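Local structure of HpcH/HpaI aldolase/citrate lyase family protein (Burkholderia cenocepacia, 4MF4) at residues S67-I72 against M139-A144. The protein belongs to the HpcH/HpaI aldolase/citrate lyase family, whose members are built on a TIM barrel, and forms an assembly of six chains. Residues are numbered along the deposited sequence; the frame is centred on the assembly and turned at random.
Sequences SQLRAI and MVRAAA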
loop_
_atom_site.group_PDB
_atom_site.type_symbol
_atom_site.label_atom_id
_atom_site.label_comp_id
_atom_site.label_asym_id
_atom_site.label_seq_id
_atom_site.Cartn_x
_atom_site.Cartn_y
_atom_site.Cartn_z
ATOM N N SER A 67 4.504 3.003 -10.617
ATOM C CA SER A 67 5.569 3.121 -9.632
ATOM C C SER A 67 6.929 2.531 -10.137
ATOM O O SER A 67 8.007 3.073 -9.824
ATOM C CB SER A 67 5.112 2.475 -8.323
ATOM O OG SER A 67 3.983 3.182 -7.795
ATOM N N GLN A 68 6.864 1.447 -10.908
ATOM C CA GLN A 68 8.063 0.875 -11.556
ATOM C C GLN A 68 8.556 1.731 -12.733
ATOM O O GLN A 68 9.776 1.909 -12.937
ATOM C CB GLN A 68 7.874 -0.559 -11.958
ATOM C CG GLN A 68 7.977 -1.437 -10.744
ATOM C CD GLN A 68 7.444 -2.818 -11.003
ATOM O OE1 GLN A 68 8.130 -3.648 -11.633
ATOM N NE2 GLN A 68 6.241 -3.090 -10.503
ATOM N N LEU A 69 7.640 2.275 -13.502
ATOM C CA LEU A 69 8.073 3.255 -14.526
ATOM C C LEU A 69 8.829 4.445 -13.931
ATOM O O LEU A 69 9.832 4.894 -14.469
ATOM C CB LEU A 69 6.892 3.702 -15.394
ATOM C CG LEU A 69 6.311 2.584 -16.272
ATOM C CD1 LEU A 69 5.057 3.147 -16.969
ATOM C CD2 LEU A 69 7.298 2.014 -17.275
ATOM N N ARG A 70 8.308 4.990 -12.854
ATOM C CA ARG A 70 8.885 6.136 -12.194
ATOM C C ARG A 70 10.205 5.713 -11.672
ATOM O O ARG A 70 11.185 6.464 -11.771
ATOM C CB ARG A 70 7.975 6.626 -11.033
ATOM C CG ARG A 70 6.851 7.535 -11.443
ATOM C CD ARG A 70 5.839 7.670 -10.316
ATOM N NE ARG A 70 4.870 8.594 -10.783
ATOM C CZ ARG A 70 3.569 8.485 -10.618
ATOM N NH1 ARG A 70 3.043 7.463 -9.922
ATOM N NH2 ARG A 70 2.820 9.425 -11.165
ATOM N N ALA A 71 10.276 4.499 -11.126
ATOM C CA ALA A 71 11.501 4.050 -10.489
ATOM C C ALA A 71 12.641 3.879 -11.526
ATOM O O ALA A 71 13.773 4.251 -11.287
ATOM C CB ALA A 71 11.282 2.740 -9.741
ATOM N N ILE A 72 12.323 3.300 -12.658
ATOM C CA ILE A 72 13.273 3.182 -13.771
ATOM C C ILE A 72 13.651 4.591 -14.295
ATOM O O ILE A 72 14.823 4.880 -14.496
ATOM C CB ILE A 72 12.677 2.334 -14.929
ATOM C CG1 ILE A 72 12.568 0.848 -14.546
ATOM C CG2 ILE A 72 13.513 2.452 -16.208
ATOM C CD1 ILE A 72 11.569 0.104 -15.403
ATOM N N MET A 139 -5.064 14.726 -19.212
ATOM C CA MET A 139 -4.458 14.949 -17.891
ATOM C C MET A 139 -3.667 13.775 -17.315
ATOM O O MET A 139 -3.234 13.816 -16.153
ATOM C CB MET A 139 -5.544 15.356 -16.870
ATOM C CG MET A 139 -6.436 14.235 -16.324
ATOM S SD MET A 139 -7.567 13.456 -17.542
ATOM C CE MET A 139 -8.933 14.627 -17.436
ATOM N N VAL A 140 -3.532 12.720 -18.091
ATOM C CA VAL A 140 -2.844 11.508 -17.616
ATOM C C VAL A 140 -1.292 11.626 -17.587
ATOM O O VAL A 140 -0.688 12.516 -18.240
ATOM C CB VAL A 140 -3.210 10.315 -18.500
ATOM C CG1 VAL A 140 -4.720 10.025 -18.434
ATOM C CG2 VAL A 140 -2.741 10.518 -19.934
ATOM N N ARG A 141 -0.654 10.671 -16.889
ATOM C CA ARG A 141 0.794 10.675 -16.711
ATOM C C ARG A 141 1.468 10.775 -18.091
ATOM O O ARG A 141 2.355 11.598 -18.279
ATOM C CB ARG A 141 1.259 9.440 -15.947
ATOM C CG ARG A 141 2.768 9.395 -15.766
ATOM C CD ARG A 141 3.243 8.379 -14.753
ATOM N NE ARG A 141 4.661 8.632 -14.639
ATOM C CZ ARG A 141 5.631 8.101 -15.392
ATOM N NH1 ARG A 141 5.415 7.131 -16.286
ATOM N NH2 ARG A 141 6.858 8.526 -15.204
ATOM N N ALA A 142 0.990 10.004 -19.070
ATOM C CA ALA A 142 1.625 9.993 -20.432
ATOM C C ALA A 142 1.679 11.373 -21.084
ATOM O O ALA A 142 2.564 11.633 -21.906
ATOM C CB ALA A 142 0.893 9.038 -21.373
ATOM N N ALA A 143 0.723 12.242 -20.742
ATOM C CA ALA A 143 0.715 13.621 -21.255
ATOM C C ALA A 143 1.356 14.629 -20.336
ATOM O O ALA A 143 0.993 15.802 -20.399
ATOM C CB ALA A 143 -0.696 14.070 -21.493
ATOM N N ALA A 144 2.265 14.184 -19.471
ATOM C CA ALA A 144 2.846 15.081 -18.485
ATOM C C ALA A 144 1.730 15.852 -17.735
ATOM O O ALA A 144 1.872 17.048 -17.430
ATOM C CB ALA A 144 3.803 16.049 -19.173
#
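OE1 of E41 of a second subunit is gripped by two arginines of this chain, R70 and R141, each forming a salt bridge to it through NE. The two arginines reach this oxygen from different parts of the chain: R70 from helix 62-73 on the outside of the TIM barrel, R141 from a short 3-10 turn in the loop between helices 112-121 and 151-154. Their side chains run past each other in opposite directions, with R70 NE and R141 NE 3.9 Å apart. The R141 chain is extended from CG to NE, with CG anti to the backbone N (chi1 179°), and it spans most of the distance between backbones whose nearest CA atoms, of R70 and R141, are 10.3 Å apart. On the way, R141 CD lies over one face of the R70 guanidinium, 3.8 Å from R70 NH2. The two guanidinium planes are turned 77° apart, so they do not stack. At its far end R141 NH2 comes within 3.9 Å of the aliphatic R70 CG, while R141 NH1 rests 3.8 Å from L69 CB and hydrogen-bonds to the carbonyl oxygen of A99. No hydrogen bond links the two segments directly; they meet by van der Waals packing that includes two cationic side chains. The shared carboxylate of the neighbouring subunit probably offsets their charges and helps hold helix and loop together at the interface.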